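PDB 1QDD: lithostathine, which may act as an inhibitor of spontaneous calcium carbonate precipitation, and may be associated with regeneration of the pancreas and brain. Local coordinates for residues Ser52-Thr55 with Gln56-Ala60; Leu80-Lys84 with Lys85-Trp89; Ser120-Gly123 with Phe124-Lys128. The protein carries 1 engineered substitution. One frame throughout, in Å; residues are numbered along the deposited sequence.

Contact 1: Ser52-Thr55 with Gln56-Ala60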
ATOM      1  N   SER A  52       2.386  -1.511  -2.885  1.00  8.10           N
ATOM      2  CA  SER A  52       3.791  -1.879  -2.797  1.00  8.39           C
ATOM      3  C   SER A  52       4.608  -0.597  -2.997  1.00  9.15           C
ATOM      4  O   SER A  52       4.337   0.138  -3.952  1.00 11.95           O
ATOM      5  CB  SER A  52       4.245  -2.883  -3.844  0.53  7.21           C
ATOM      6  OG  SER A  52       3.547  -4.096  -3.792  0.53 12.09           O
ATOM      7  N   VAL A  53       5.498  -0.270  -2.090  1.00  8.82           N
ATOM      8  CA  VAL A  53       6.301   0.964  -2.121  1.00  9.11           C
ATOM      9  C   VAL A  53       7.713   0.584  -2.562  1.00  8.53           C
ATOM     10  O   VAL A  53       8.458  -0.002  -1.774  1.00  9.14           O
ATOM     11  CB  VAL A  53       6.294   1.664  -0.757  1.00  9.31           C
ATOM     12  CG1 VAL A  53       7.032   2.990  -0.808  1.00 11.44           C
ATOM     13  CG2 VAL A  53       4.870   1.873  -0.234  1.00 11.37           C
ATOM     14  N   LEU A  54       8.013   0.878  -3.823  1.00  8.86           N
ATOM     15  CA  LEU A  54       9.246   0.385  -4.427  1.00  8.36           C
ATOM     16  C   LEU A  54      10.348   1.381  -4.596  1.00  9.10           C
ATOM     17  O   LEU A  54      11.480   0.973  -4.926  1.00  9.68           O
ATOM     18  CB  LEU A  54       8.863  -0.260  -5.780  1.00  9.92           C
ATOM     19  CG  LEU A  54       7.719  -1.283  -5.669  1.00 11.17           C
ATOM     20  CD1 LEU A  54       7.323  -1.851  -7.021  1.00 13.09           C
ATOM     21  CD2 LEU A  54       8.088  -2.417  -4.725  1.00 12.41           C
ATOM     22  N   THR A  55      10.120   2.659  -4.367  1.00  8.75           N
ATOM     23  CA  THR A  55      11.126   3.713  -4.453  1.00  9.38           C
ATOM     24  C   THR A  55      10.816   4.761  -3.381  1.00  8.99           C
ATOM     25  O   THR A  55       9.648   4.842  -2.921  1.00  9.40           O
ATOM     26  CB  THR A  55      11.168   4.441  -5.811  1.00  9.63           C
ATOM     27  OG1 THR A  55       9.906   5.114  -5.996  1.00 10.44           O
ATOM     28  CG2 THR A  55      11.455   3.546  -7.005  1.00 10.72           C
ATOM     29  N   GLN A  56      11.765   5.612  -3.058  1.00  8.54           N
ATOM     30  CA  GLN A  56      11.541   6.715  -2.128  1.00  9.93           C
ATOM     31  C   GLN A  56      10.482   7.657  -2.678  1.00  9.64           C
ATOM     32  O   GLN A  56       9.614   8.136  -1.916  1.00 10.21           O
ATOM     33  CB  GLN A  56      12.850   7.460  -1.884  1.00 12.25           C
ATOM     34  CG  GLN A  56      12.821   8.439  -0.708  1.00 16.45           C
ATOM     35  CD  GLN A  56      14.205   9.057  -0.545  1.00 19.53           C
ATOM     36  OE1 GLN A  56      14.384  10.265  -0.610  1.00 22.41           O
ATOM     37  NE2 GLN A  56      15.229   8.218  -0.441  1.00 22.44           N
ATOM     38  N   ALA A  57      10.500   7.954  -3.969  1.00  9.32           N
ATOM     39  CA  ALA A  57       9.519   8.844  -4.582  1.00  9.74           C
ATOM     40  C   ALA A  57       8.101   8.291  -4.522  1.00  8.85           C
ATOM     41  O   ALA A  57       7.149   9.060  -4.267  1.00  9.73           O
ATOM     42  CB  ALA A  57       9.932   9.174  -6.017  1.00 10.76           C
ATOM     43  N   GLU A  58       7.919   6.990  -4.667  1.00  8.23           N
ATOM     44  CA  GLU A  58       6.604   6.366  -4.505  1.00  8.16           C
ATOM     45  C   GLU A  58       6.148   6.474  -3.053  1.00  8.02           C
ATOM     46  O   GLU A  58       4.960   6.791  -2.801  1.00  8.98           O
ATOM     47  CB  GLU A  58       6.629   4.910  -4.977  1.00  8.41           C
ATOM     48  CG  GLU A  58       5.252   4.263  -5.016  1.00  8.88           C
ATOM     49  CD  GLU A  58       5.235   2.909  -5.677  1.00  8.77           C
ATOM     50  OE1 GLU A  58       6.288   2.224  -5.689  1.00  9.80           O
ATOM     51  OE2 GLU A  58       4.163   2.488  -6.160  1.00  9.71           O
ATOM     52  N   GLY A  59       7.032   6.293  -2.084  1.00  8.86           N
ATOM     53  CA  GLY A  59       6.696   6.474  -0.676  1.00  9.49           C
ATOM     54  C   GLY A  59       6.232   7.890  -0.391  1.00  9.79           C
ATOM     55  O   GLY A  59       5.271   8.103   0.374  1.00  9.82           O
ATOM     56  N   ALA A  60       6.867   8.896  -0.973  1.00  9.53           N
ATOM     57  CA  ALA A  60       6.495  10.295  -0.796  1.00  9.85           C
ATOM     58  C   ALA A  60       5.133  10.560  -1.405  1.00  9.60           C
ATOM     59  O   ALA A  60       4.311  11.290  -0.806  1.00 10.72           O
ATOM     60  CB  ALA A  60       7.562  11.200  -1.392  1.00 10.90           C
TER

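Contact 2: Leu80-Lys84 with Lys85-Trp89. Engineered in segment 85-89: Ala88 (natural residue Arg).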
ATOM      1  N   LEU A  80       3.207  -5.187   2.750  1.00  6.99           N
ATOM      2  CA  LEU A  80       4.364  -5.961   3.191  1.00  7.03           C
ATOM      3  C   LEU A  80       4.008  -6.865   4.353  1.00  7.49           C
ATOM      4  O   LEU A  80       3.316  -6.431   5.293  1.00  8.66           O
ATOM      5  CB  LEU A  80       5.532  -5.035   3.537  1.00  8.34           C
ATOM      6  CG  LEU A  80       6.936  -5.659   3.544  1.00  9.72           C
ATOM      7  CD1 LEU A  80       7.448  -5.937   2.142  1.00 10.93           C
ATOM      8  CD2 LEU A  80       7.937  -4.750   4.254  1.00 11.31           C
ATOM      9  N   HIS A  81       4.435  -8.126   4.314  1.00  8.13           N
ATOM     10  CA  HIS A  81       4.144  -9.080   5.386  1.00  7.97           C
ATOM     11  C   HIS A  81       5.230 -10.142   5.454  1.00  9.16           C
ATOM     12  O   HIS A  81       6.053 -10.269   4.535  1.00  9.42           O
ATOM     13  CB  HIS A  81       2.749  -9.681   5.250  1.00  9.68           C
ATOM     14  CG  HIS A  81       2.549 -10.621   4.105  1.00 11.44           C
ATOM     15  ND1 HIS A  81       1.896 -11.832   4.264  1.00 13.22           N
ATOM     16  CD2 HIS A  81       2.863 -10.538   2.794  1.00 12.82           C
ATOM     17  CE1 HIS A  81       1.846 -12.448   3.098  1.00 14.70           C
ATOM     18  NE2 HIS A  81       2.435 -11.709   2.184  1.00 14.05           N
ATOM     19  N   ASP A  82       5.265 -10.890   6.539  1.00  9.34           N
ATOM     20  CA  ASP A  82       6.244 -11.953   6.835  1.00 10.38           C
ATOM     21  C   ASP A  82       5.461 -13.256   6.910  1.00 12.14           C
ATOM     22  O   ASP A  82       5.052 -13.674   8.003  1.00 12.16           O
ATOM     23  CB  ASP A  82       6.933 -11.606   8.156  1.00 11.54           C
ATOM     24  CG  ASP A  82       7.943 -12.611   8.677  1.00 12.51           C
ATOM     25  OD1 ASP A  82       8.262 -13.552   7.910  1.00 13.92           O
ATOM     26  OD2 ASP A  82       8.391 -12.468   9.842  1.00 12.97           O
ATOM     27  N   PRO A  83       5.192 -13.896   5.774  1.00 12.74           N
ATOM     28  CA  PRO A  83       4.318 -15.048   5.733  1.00 14.83           C
ATOM     29  C   PRO A  83       4.772 -16.300   6.454  1.00 15.70           C
ATOM     30  O   PRO A  83       3.876 -17.024   6.930  1.00 17.90           O
ATOM     31  CB  PRO A  83       4.100 -15.309   4.247  1.00 15.65           C
ATOM     32  CG  PRO A  83       5.262 -14.685   3.563  1.00 15.42           C
ATOM     33  CD  PRO A  83       5.655 -13.501   4.414  1.00 13.59           C
ATOM     34  N   LYS A  84       6.067 -16.527   6.588  1.00 14.44           N
ATOM     35  CA  LYS A  84       6.563 -17.733   7.263  1.00 15.06           C
ATOM     36  C   LYS A  84       7.017 -17.452   8.678  1.00 16.52           C
ATOM     37  O   LYS A  84       7.609 -18.305   9.356  1.00 17.67           O
ATOM     38  CB  LYS A  84       7.673 -18.362   6.405  1.00 14.87           C
ATOM     39  CG  LYS A  84       7.221 -18.700   4.995  1.00 14.83           C
ATOM     40  CD  LYS A  84       8.342 -19.311   4.163  1.00 14.71           C
ATOM     41  CE  LYS A  84       7.973 -19.404   2.696  1.00 15.39           C
ATOM     42  NZ  LYS A  84       9.117 -19.858   1.844  1.00 14.54           N
ATOM     43  N   LYS A  85       6.797 -16.241   9.175  1.00 16.25           N
ATOM     44  CA  LYS A  85       7.156 -15.799  10.512  1.00 17.05           C
ATOM     45  C   LYS A  85       8.630 -15.962  10.840  1.00 17.27           C
ATOM     46  O   LYS A  85       9.041 -16.203  11.982  1.00 18.63           O
ATOM     47  CB  LYS A  85       6.276 -16.489  11.570  1.00 18.45           C
ATOM     48  CG  LYS A  85       4.797 -16.247  11.328  1.00 20.49           C
ATOM     49  CD  LYS A  85       3.918 -16.847  12.414  1.00 22.87           C
ATOM     50  CE  LYS A  85       2.578 -16.131  12.462  1.00 25.06           C
ATOM     51  NZ  LYS A  85       1.626 -16.698  11.473  1.00 26.88           N
ATOM     52  N   ASN A  86       9.480 -15.760   9.838  1.00 16.15           N
ATOM     53  CA  ASN A  86      10.918 -15.921   9.965  1.00 16.05           C
ATOM     54  C   ASN A  86      11.698 -14.681   9.579  1.00 15.68           C
ATOM     55  O   ASN A  86      12.882 -14.650   9.258  1.00 17.64           O
ATOM     56  CB  ASN A  86      11.405 -17.114   9.144  1.00 15.67           C
ATOM     57  CG  ASN A  86      11.185 -16.982   7.659  1.00 15.80           C
ATOM     58  OD1 ASN A  86      10.489 -16.094   7.159  1.00 15.10           O
ATOM     59  ND2 ASN A  86      11.774 -17.879   6.877  1.00 16.40           N
ATOM     60  N   ARG A  87      10.966 -13.557   9.544  1.00 15.68           N
ATOM     61  CA  ARG A  87      11.530 -12.258   9.234  1.00 17.18           C
ATOM     62  C   ARG A  87      12.082 -12.164   7.826  1.00 16.54           C
ATOM     63  O   ARG A  87      13.085 -11.527   7.522  1.00 18.55           O
ATOM     64  CB  ARG A  87      12.522 -11.859  10.334  1.00 19.35           C
ATOM     65  CG  ARG A  87      11.874 -11.022  11.392  1.00 21.22           C
ATOM     66  CD  ARG A  87      10.835 -11.730  12.279  1.00 19.91           C
ATOM     67  NE  ARG A  87      10.379 -10.483  12.925  1.00 17.85           N
ATOM     68  CZ  ARG A  87       9.287  -9.816  12.623  1.00 16.17           C
ATOM     69  NH1 ARG A  87       8.374 -10.324  11.811  1.00 15.87           N
ATOM     70  NH2 ARG A  87       9.007  -8.668  13.241  1.00 16.67           N
ATOM     71  N   ALA A  88      11.358 -12.764   6.879  1.00 14.51           N
ATOM     72  CA  ALA A  88      11.613 -12.667   5.452  1.00 13.74           C
ATOM     73  C   ALA A  88      10.398 -11.988   4.794  1.00 12.48           C
ATOM     74  O   ALA A  88       9.321 -12.584   4.711  1.00 13.74           O
ATOM     75  CB  ALA A  88      11.876 -14.020   4.820  1.00 14.72           C
ATOM     76  N   TRP A  89      10.557 -10.729   4.399  1.00 11.08           N
ATOM     77  CA  TRP A  89       9.444  -9.881   3.996  1.00 10.00           C
ATOM     78  C   TRP A  89       9.107  -9.965   2.530  1.00  9.46           C
ATOM     79  O   TRP A  89       9.980 -10.062   1.654  1.00 11.48           O
ATOM     80  CB  TRP A  89       9.739  -8.414   4.383  1.00 10.90           C
ATOM     81  CG  TRP A  89      10.007  -8.246   5.846  1.00 10.48           C
ATOM     82  CD1 TRP A  89      11.219  -8.286   6.467  1.00 12.29           C
ATOM     83  CD2 TRP A  89       9.032  -8.090   6.883  1.00 10.85           C
ATOM     84  NE1 TRP A  89      11.061  -8.164   7.823  1.00 12.35           N
ATOM     85  CE2 TRP A  89       9.726  -8.056   8.115  1.00 11.75           C
ATOM     86  CE3 TRP A  89       7.647  -8.005   6.910  1.00 10.21           C
ATOM     87  CZ2 TRP A  89       9.072  -7.906   9.334  1.00 12.64           C
ATOM     88  CZ3 TRP A  89       6.989  -7.853   8.122  1.00 11.30           C
ATOM     89  CH2 TRP A  89       7.711  -7.813   9.318  1.00 12.00           C
TER
HETATM   90  O   HOH W   1       8.476 -15.266   5.376  1.00 12.83           O

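Contact 3: Ser120-Gly123 with Phe124-Lys128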
ATOM      1  N   SER A 120       1.308   7.682  11.447  1.00  9.29           N
ATOM      2  CA  SER A 120       1.053   9.121  11.409  1.00 10.51           C
ATOM      3  C   SER A 120       2.100   9.974  12.114  1.00 11.33           C
ATOM      4  O   SER A 120       2.368  11.091  11.662  1.00 12.72           O
ATOM      5  CB  SER A 120      -0.323   9.456  11.987  1.00 11.77           C
ATOM      6  OG  SER A 120      -0.410   9.224  13.372  1.00 14.13           O
ATOM      7  N   SER A 121       2.778   9.433  13.123  1.00 11.73           N
ATOM      8  CA  SER A 121       3.795  10.186  13.859  1.00 13.47           C
ATOM      9  C   SER A 121       5.002  10.525  12.994  1.00 14.44           C
ATOM     10  O   SER A 121       5.800  11.406  13.325  1.00 17.61           O
ATOM     11  CB  SER A 121       4.329   9.360  15.039  0.53 14.03           C
ATOM     12  OG  SER A 121       3.293   9.003  15.929  0.53 14.15           O
ATOM     13  N   THR A 122       5.230   9.776  11.923  1.00 12.86           N
ATOM     14  CA  THR A 122       6.316   9.988  10.987  1.00 13.21           C
ATOM     15  C   THR A 122       5.849  10.608   9.680  1.00 12.72           C
ATOM     16  O   THR A 122       6.560  10.560   8.661  1.00 14.59           O
ATOM     17  CB  THR A 122       7.071   8.676  10.676  1.00 12.35           C
ATOM     18  OG1 THR A 122       6.218   7.787   9.936  1.00 12.35           O
ATOM     19  CG2 THR A 122       7.554   8.025  11.963  1.00 13.73           C
ATOM     20  N   GLY A 123       4.641  11.169   9.640  1.00 12.02           N
ATOM     21  CA  GLY A 123       4.082  11.749   8.428  1.00 12.57           C
ATOM     22  C   GLY A 123       3.751  10.689   7.391  1.00 10.69           C
ATOM     23  O   GLY A 123       3.716  10.977   6.189  1.00 11.78           O
ATOM     24  N   PHE A 124       3.510   9.445   7.802  1.00  9.64           N
ATOM     25  CA  PHE A 124       3.201   8.310   6.942  1.00  9.14           C
ATOM     26  C   PHE A 124       4.395   7.962   6.049  1.00  9.82           C
ATOM     27  O   PHE A 124       4.181   7.345   4.986  1.00 11.15           O
ATOM     28  CB  PHE A 124       1.902   8.492   6.159  1.00  9.75           C
ATOM     29  CG  PHE A 124       0.701   8.737   7.036  1.00 10.18           C
ATOM     30  CD1 PHE A 124       0.149  10.008   7.116  1.00 10.59           C
ATOM     31  CD2 PHE A 124       0.117   7.733   7.778  1.00 10.45           C
ATOM     32  CE1 PHE A 124      -0.943  10.265   7.925  1.00 12.28           C
ATOM     33  CE2 PHE A 124      -0.974   7.991   8.595  1.00 11.28           C
ATOM     34  CZ  PHE A 124      -1.511   9.261   8.658  1.00 11.91           C
ATOM     35  N   GLN A 125       5.615   8.226   6.472  1.00 10.32           N
ATOM     36  CA  GLN A 125       6.800   7.901   5.701  1.00 11.18           C
ATOM     37  C   GLN A 125       7.561   6.702   6.245  1.00 10.90           C
ATOM     38  O   GLN A 125       8.388   6.169   5.481  1.00 12.53           O
ATOM     39  CB  GLN A 125       7.755   9.105   5.672  1.00 14.66           C
ATOM     40  CG  GLN A 125       7.223  10.284   4.872  1.00 19.79           C
ATOM     41  CD  GLN A 125       8.270  11.377   4.752  1.00 22.57           C
ATOM     42  OE1 GLN A 125       9.438  11.103   4.466  1.00 24.90           O
ATOM     43  NE2 GLN A 125       7.868  12.616   5.008  1.00 24.44           N
ATOM     44  N   LYS A 126       7.360   6.307   7.489  1.00 10.05           N
ATOM     45  CA  LYS A 126       8.076   5.184   8.084  1.00 10.31           C
ATOM     46  C   LYS A 126       7.129   4.052   8.467  1.00  8.91           C
ATOM     47  O   LYS A 126       5.923   4.240   8.607  1.00 10.82           O
ATOM     48  CB  LYS A 126       8.907   5.600   9.290  1.00 12.90           C
ATOM     49  CG  LYS A 126       9.919   6.711   9.090  1.00 17.81           C
ATOM     50  CD  LYS A 126      11.203   6.219   8.464  1.00 20.45           C
ATOM     51  CE  LYS A 126      12.266   7.306   8.369  1.00 22.87           C
ATOM     52  NZ  LYS A 126      13.352   6.887   7.437  1.00 24.97           N
ATOM     53  N   TRP A 127       7.670   2.854   8.584  1.00  8.29           N
ATOM     54  CA  TRP A 127       6.973   1.602   8.735  1.00  8.64           C
ATOM     55  C   TRP A 127       7.096   0.981  10.122  1.00  8.54           C
ATOM     56  O   TRP A 127       8.151   1.064  10.754  1.00  9.75           O
ATOM     57  CB  TRP A 127       7.564   0.595   7.741  1.00  9.00           C
ATOM     58  CG  TRP A 127       7.577   0.965   6.291  1.00  8.87           C
ATOM     59  CD1 TRP A 127       6.995   2.026   5.679  1.00  9.19           C
ATOM     60  CD2 TRP A 127       8.232   0.230   5.235  1.00  9.61           C
ATOM     61  NE1 TRP A 127       7.229   2.024   4.316  1.00  9.94           N
ATOM     62  CE2 TRP A 127       7.989   0.924   4.034  1.00 10.22           C
ATOM     63  CE3 TRP A 127       8.990  -0.939   5.220  1.00 11.15           C
ATOM     64  CZ2 TRP A 127       8.492   0.458   2.811  1.00 11.36           C
ATOM     65  CZ3 TRP A 127       9.487  -1.389   4.003  1.00 12.30           C
ATOM     66  CH2 TRP A 127       9.229  -0.684   2.828  1.00 12.05           C
ATOM     67  N   LYS A 128       6.048   0.298  10.560  1.00  8.39           N
ATOM     68  CA  LYS A 128       6.051  -0.452  11.815  1.00  9.87           C
ATOM     69  C   LYS A 128       5.424  -1.819  11.588  1.00  9.27           C
ATOM     70  O   LYS A 128       4.421  -1.938  10.899  1.00 10.13           O
ATOM     71  CB  LYS A 128       5.242   0.328  12.848  1.00 13.57           C
ATOM     72  CG  LYS A 128       5.000  -0.261  14.217  1.00 15.98           C
ATOM     73  CD  LYS A 128       4.415   0.830  15.096  1.00 19.10           C
ATOM     74  CE  LYS A 128       2.904   0.927  15.059  1.00 20.93           C
ATOM     75  NZ  LYS A 128       2.461   1.718  16.257  1.00 22.82           N
TER
HETATM   76  O   HOH W   2       4.967  13.323   5.121  1.00 26.15           O

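Contact 1: Ser52-Thr55 with Gln56-Ala60
The flat carboxylate of Glu58 is approached over its plane by the backbone N-H of Leu54: the hydrogen bond from Leu54 N to Glu58 OE1 is 2.9 Å long and nearly straight, but the donor stands 38° out of the carboxylate plane. Leu54 CB lies 3.6 Å from Glu58 OE1, the two side chains running side by side and pointing the same way. Ser52 O comes within 3.2 Å of Glu58 OE2, two acceptors brought together; Lys141 makes a salt bridge to Glu58 OE2 and a weak hydrogen bond to Ser52 O, and Tyr26 also bonds to Glu58 OE2. Glu58 reaches this far back because CG is anti to its backbone N (chi1 -172°) and the chain beyond is extended.

The other half of the contact lies at the helix start. With chi1 at 64°, Thr55 turns OG1 onto the first helical turn, where it accepts from Glu58 N at 3.0 Å, while Gly59 N closes the helical bond to Thr55 O at 3.1 Å. Val53 CG1 packs 3.5 Å from Gly59 CA.

Thr55 is thus the N-cap of helix 56-68 in the C-type lectin domain. The reciprocal bond of a capping box is missing: Glu58 OE1 accepts instead from Leu54 N, one residue before the N-cap, and Thr55 N is buried with no partner in the model.

Contact 2: Leu80-Lys84 with Lys85-Trp89
Asp82 starts against Trp89 and ends in a cluster of N-H groups. Asp82 CB sits over one face of the indole, 3.9 Å from the centroid of the Trp89 six-membered ring, a CH-pi contact displaced toward the rim. From there CG stands anti to the backbone N (chi1 177°), which turns the carboxylate into the loop formed by Lys85 to Ala88. Asp82 OD1 accepts from Asn86 N at 3.2 Å, on the syn side, and more weakly from the N of Ala88, an engineered residue, at 3.4 Å. Asp82 OD2 takes two donors: Arg87 N at 2.8 Å on the syn side, well out of the carboxylate plane, and Arg87 NH1 at 2.9 Å through the anti lone pair. The last is a salt bridge, with Asp82 OD2 at the edge of the guanidinium and the two planes 29° apart. Arg87 also bonds to Asp129, Ser108 and Gly113.

Around the carboxylate, a type I beta turn runs from Asp82 to Lys85, its closing bond from Lys85 N to Asp82 O being weak. A water accepts from Lys84 N and lies near both Asn86 OD1 and Ala88 O. Leu80 CG approaches Trp89 CB to 4.0 Å, with the side chains crossing at about a right angle.

So many N-H donors around the Asp82 carboxylate, joined by a guanidinium, would be expected to stabilise its ionised form.

Contact 3: Ser120-Gly123 with Phe124-Lys128
Thr122 OG1 is gripped by two partners: it accepts from Lys126 N, at 3.1 Å with an N-H...O angle of 148°, and pairs with the hydroxyl of Thr119. The site is the connection between the antiparallel strands 115-119 and 127-130 of the C-type lectin domain, where a type I' beta turn from Thr122 to Gln125 reverses the chain. Gly123 and Phe124, its two central residues, both adopt left-handed backbone angles, phi near 69° and 65°. The bond that closes the turn, Gln125 N to Thr122 O, is weak at 3.3 Å; the bond to the Thr122 hydroxyl links the chain again one residue further on.

Thr122 CB points toward the returning chain, and its side chain crosses that of Lys126 at about a right angle. Thr122 CB and CG2 lie alongside the first carbons of Lys126, which then bends at chi2 and carries its amino group away.

Ahead of the turn, Ser120 and Ser121 form a short 3-10 segment, and Gly123 N bonds back to Ser120 O at 3.0 Å. Phe124 folds over this segment. Its ring has Ser120 CA over one face, 3.9 Å from the Phe124 centroid, displaced toward the rim in a CH-pi contact, while Ser120 CB touches Phe124 CZ at 3.5 Å. The Phe124 side chain is buried and also touches Val76 of strand 75-78 and Ile66 of helix 56-68.

Gln125 stays at the surface with its chain extended beyond CG. A water joins the turn to its amide, donating to Gly123 O at 2.9 Å and accepting from Gln125 NE2 at 3.0 Å.

Overall arrangement
The three contacts follow one another along a single C-type lectin domain. Contacts 2 and 3 touch, Leu80 CD2 lying 3.7 Å from Trp127 CZ3, although their centres are 20 Å apart; Trp102 also bridges them, its ring meeting those of both Trp89 and Trp127. Contact 1 touches neither: its nearest atoms are about 4 Å from contact 3 and about 6 Å from contact 2. Links are indirect, through Trp91, which packs on Val53 and Leu80, and through helix 56-68, begun in contact 1 and meeting Phe124 and Gln125 farther along. The O-linked glycan is carried on Thr5 in the N-terminal segment, and none of the three contacts takes part in its surroundings.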